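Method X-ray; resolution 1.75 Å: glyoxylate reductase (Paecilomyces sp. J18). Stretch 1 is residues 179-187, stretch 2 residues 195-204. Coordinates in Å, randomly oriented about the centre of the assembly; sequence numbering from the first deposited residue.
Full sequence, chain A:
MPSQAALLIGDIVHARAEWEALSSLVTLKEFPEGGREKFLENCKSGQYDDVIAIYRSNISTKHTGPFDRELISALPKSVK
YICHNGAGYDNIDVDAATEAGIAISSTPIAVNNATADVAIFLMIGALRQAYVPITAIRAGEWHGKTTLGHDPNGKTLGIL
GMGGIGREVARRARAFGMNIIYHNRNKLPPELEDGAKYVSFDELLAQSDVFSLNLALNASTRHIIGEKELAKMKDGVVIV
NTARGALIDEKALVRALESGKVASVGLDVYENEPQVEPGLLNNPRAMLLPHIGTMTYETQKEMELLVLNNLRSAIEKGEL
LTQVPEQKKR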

# COMPACT_ATOMS: atom_id res chain seq x y z
N ASN A 179 -17.46 3.13 16.50
CA ASN A 179 -17.68 1.70 16.66
C ASN A 179 -17.04 1.03 15.45
O ASN A 179 -17.07 1.58 14.34
CB ASN A 179 -19.17 1.38 16.66
CG ASN A 179 -19.89 2.06 17.77
OD1 ASN A 179 -20.91 2.72 17.54
ND2 ASN A 179 -19.37 1.94 18.98
N ILE A 180 -16.48 -0.14 15.65
CA ILE A 180 -15.67 -0.73 14.57
C ILE A 180 -16.29 -2.04 14.09
O ILE A 180 -16.58 -2.93 14.90
CB ILE A 180 -14.23 -1.03 15.00
CG1 ILE A 180 -13.66 0.14 15.81
CG2 ILE A 180 -13.35 -1.40 13.78
CD1 ILE A 180 -13.52 1.46 14.98
N ILE A 181 -16.51 -2.15 12.79
CA ILE A 181 -16.91 -3.44 12.20
C ILE A 181 -15.94 -3.79 11.07
O ILE A 181 -15.28 -2.93 10.51
CB ILE A 181 -18.36 -3.45 11.66
CG1 ILE A 181 -18.55 -2.38 10.57
CG2 ILE A 181 -19.34 -3.22 12.81
CD1 ILE A 181 -19.98 -2.44 9.90
N TYR A 182 -15.88 -5.07 10.72
CA TYR A 182 -14.97 -5.48 9.66
C TYR A 182 -15.41 -6.74 8.96
O TYR A 182 -16.17 -7.56 9.50
CB TYR A 182 -13.55 -5.68 10.21
CG TYR A 182 -13.35 -7.06 10.83
CD1 TYR A 182 -13.82 -7.33 12.13
CD2 TYR A 182 -12.70 -8.07 10.14
CE1 TYR A 182 -13.65 -8.61 12.71
CE2 TYR A 182 -12.51 -9.34 10.73
CZ TYR A 182 -12.98 -9.59 12.01
OH TYR A 182 -12.78 -10.85 12.57
N HIS A 183 -14.89 -6.91 7.75
CA HIS A 183 -15.07 -8.16 7.02
C HIS A 183 -13.76 -8.61 6.41
O HIS A 183 -13.10 -7.86 5.68
CB HIS A 183 -16.12 -8.03 5.92
CG HIS A 183 -16.28 -9.30 5.12
ND1 HIS A 183 -16.89 -10.42 5.64
CD2 HIS A 183 -15.83 -9.65 3.89
CE1 HIS A 183 -16.85 -11.40 4.74
NE2 HIS A 183 -16.21 -10.96 3.68
N ASN A 184 -13.38 -9.84 6.73
CA ASN A 184 -12.30 -10.53 6.05
C ASN A 184 -12.96 -11.79 5.54
O ASN A 184 -14.01 -12.17 6.04
CB ASN A 184 -11.21 -10.93 7.04
CG ASN A 184 -10.36 -9.76 7.46
OD1 ASN A 184 -10.75 -8.58 7.29
ND2 ASN A 184 -9.18 -10.07 8.01
N ARG A 185 -12.33 -12.49 4.59
CA ARG A 185 -12.89 -13.77 4.15
C ARG A 185 -13.09 -14.72 5.34
O ARG A 185 -14.10 -15.43 5.42
CB ARG A 185 -11.97 -14.40 3.12
CG ARG A 185 -12.04 -15.91 3.15
CD ARG A 185 -11.30 -16.57 2.00
NE ARG A 185 -10.02 -15.96 1.68
CZ ARG A 185 -9.76 -15.29 0.55
NH1 ARG A 185 -10.69 -15.15 -0.39
NH2 ARG A 185 -8.55 -14.78 0.37
N ASN A 186 -12.16 -14.70 6.30
CA ASN A 186 -12.33 -15.47 7.54
C ASN A 186 -12.27 -14.59 8.78
O ASN A 186 -11.44 -13.69 8.88
CB ASN A 186 -11.27 -16.58 7.65
CG ASN A 186 -11.48 -17.69 6.62
OD1 ASN A 186 -10.58 -17.97 5.82
ND2 ASN A 186 -12.66 -18.28 6.62
N LYS A 187 -13.15 -14.86 9.73
CA LYS A 187 -13.13 -14.14 10.99
C LYS A 187 -11.73 -14.31 11.64
O LYS A 187 -11.15 -15.40 11.59
CB LYS A 187 -14.26 -14.65 11.88
CG LYS A 187 -14.46 -13.96 13.22
CD LYS A 187 -15.72 -14.53 13.86
CE LYS A 187 -15.78 -14.30 15.35
NZ LYS A 187 -15.88 -12.86 15.69
N GLY A 195 -11.01 -6.22 19.38
CA GLY A 195 -12.20 -5.45 19.72
C GLY A 195 -13.28 -5.27 18.65
O GLY A 195 -14.46 -5.10 18.96
N ALA A 196 -12.89 -5.33 17.38
CA ALA A 196 -13.82 -5.12 16.26
C ALA A 196 -14.79 -6.28 16.05
O ALA A 196 -14.43 -7.44 16.27
CB ALA A 196 -13.05 -4.85 14.98
N LYS A 197 -16.00 -5.95 15.61
CA LYS A 197 -17.09 -6.88 15.33
C LYS A 197 -17.12 -7.43 13.88
O LYS A 197 -17.16 -6.68 12.90
CB LYS A 197 -18.39 -6.16 15.61
CG LYS A 197 -19.63 -6.97 15.39
CD LYS A 197 -20.78 -6.33 16.17
CE LYS A 197 -21.98 -7.26 16.25
NZ LYS A 197 -22.99 -6.92 15.21
N TYR A 198 -17.08 -8.74 13.75
CA TYR A 198 -17.06 -9.36 12.41
C TYR A 198 -18.43 -9.30 11.77
O TYR A 198 -19.43 -9.61 12.42
CB TYR A 198 -16.67 -10.82 12.55
CG TYR A 198 -16.61 -11.54 11.23
CD1 TYR A 198 -15.52 -11.37 10.40
CD2 TYR A 198 -17.65 -12.36 10.81
CE1 TYR A 198 -15.45 -12.02 9.19
CE2 TYR A 198 -17.58 -13.03 9.59
CZ TYR A 198 -16.47 -12.84 8.79
OH TYR A 198 -16.34 -13.48 7.57
N VAL A 199 -18.49 -8.93 10.49
CA VAL A 199 -19.74 -8.89 9.73
C VAL A 199 -19.53 -9.42 8.30
O VAL A 199 -18.39 -9.56 7.83
CB VAL A 199 -20.32 -7.44 9.65
CG1 VAL A 199 -20.67 -6.93 11.03
CG2 VAL A 199 -19.38 -6.49 8.94
N SER A 200 -20.62 -9.73 7.61
CA SER A 200 -20.51 -10.26 6.26
C SER A 200 -20.17 -9.09 5.35
O SER A 200 -20.23 -7.95 5.77
CB SER A 200 -21.82 -10.90 5.82
OG SER A 200 -22.84 -9.92 5.73
N PHE A 201 -19.76 -9.38 4.11
CA PHE A 201 -19.45 -8.32 3.14
C PHE A 201 -20.67 -7.41 2.96
O PHE A 201 -20.57 -6.19 3.06
CB PHE A 201 -18.96 -8.96 1.82
CG PHE A 201 -18.48 -7.98 0.77
CD1 PHE A 201 -17.19 -7.46 0.82
CD2 PHE A 201 -19.29 -7.62 -0.30
CE1 PHE A 201 -16.73 -6.54 -0.19
CE2 PHE A 201 -18.84 -6.72 -1.30
CZ PHE A 201 -17.54 -6.18 -1.23
N ASP A 202 -21.84 -7.99 2.67
CA ASP A 202 -23.03 -7.17 2.47
C ASP A 202 -23.39 -6.34 3.70
O ASP A 202 -23.82 -5.19 3.58
CB ASP A 202 -24.22 -8.05 2.05
CG ASP A 202 -24.16 -8.48 0.59
OD1 ASP A 202 -23.35 -7.92 -0.18
OD2 ASP A 202 -24.94 -9.39 0.20
N GLU A 203 -23.16 -6.88 4.90
CA GLU A 203 -23.46 -6.15 6.12
C GLU A 203 -22.47 -5.01 6.34
O GLU A 203 -22.83 -3.95 6.90
CB GLU A 203 -23.43 -7.09 7.34
CG GLU A 203 -24.65 -7.96 7.53
CD GLU A 203 -24.43 -9.07 8.59
OE1 GLU A 203 -23.26 -9.54 8.77
OE2 GLU A 203 -25.43 -9.47 9.24
N LEU A 204 -21.24 -5.19 5.87
CA LEU A 204 -20.21 -4.17 5.99
C LEU A 204 -20.60 -2.97 5.12
O LEU A 204 -20.46 -1.81 5.53
CB LEU A 204 -18.83 -4.70 5.57
CG LEU A 204 -17.66 -3.76 5.83
CD1 LEU A 204 -17.37 -3.68 7.31
CD2 LEU A 204 -16.40 -4.26 5.08

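The two stretches lie side by side as parallel strands, 179-183 in the first and 197-198 in the second. Ile181 pairs with Lys197 and Tyr182 with Tyr198. Three backbone hydrogen bonds join them. Lys197 N donates to Ile180 O at 3.2 Å, and the bond is nearly straight. Tyr182 N donates to Lys197 O at 3.0 Å. Val199 N then donates to Tyr182 O at 2.9 Å. Lys197 thus bonds through both its N and its O, to the residues before and after Ile181, as is usual in a parallel pair. Two CA-H...O contacts supplement the ladder: Ile181 CA lies 3.3 Å from Lys197 O, and Tyr198 CA lies 3.5 Å from Tyr182 O.

Two side chains add hydrogen bonds to backbone carbonyls. His183 ND1 donates to Val199 O at 2.8 Å, which fixes the proton on ND1 in this contact. The carbonyl lies near the plane of the imidazole, where the N-H points. Tyr198 OH donates to Asn184 O at 3.1 Å. This ties the loop after the first strand to the second strand.

Apolar contacts fall on both faces of the sheet. On the face of Ile181 and Lys197, Ile181 CG1 packs against Leu204 CD1 at 3.7 Å. Ile181 CB also lies 4.2 Å from Val199 CG2. Leu204 belongs to the helix that follows the second strand, so this contact joins the helix to the first strand. Near the start of the pairing, Ile180 CG2 meets Ala196 CB at 3.7 Å. The same methyl, Ala196 CB, lies 3.9 Å from Tyr182 CD1.

Two of the aromatic contacts involve Tyr198, which shares a face of the sheet with Tyr182. Its ring edge points toward the face of the Tyr182 ring in an offset edge-to-face pair. The planes meet at 71°, and Tyr182 CZ is 3.5 Å from Tyr198 CD1. Lys187 covers one face of the Tyr198 ring: its CB sits 3.9 Å from the ring centroid, almost on the normal. The aliphatic part of the lysine makes this CH-pi contact. Away from Tyr198, Phe201 CB makes a similar contact, 4.0 Å from the centroid of the His183 ring.

Ser200 caps the helix. Its OG accepts from Glu203 N at 3.2 Å, while Ser200 N donates to Glu203 OE1 at 2.9 Å. These reciprocal bonds satisfy backbone N-H groups at the helix start.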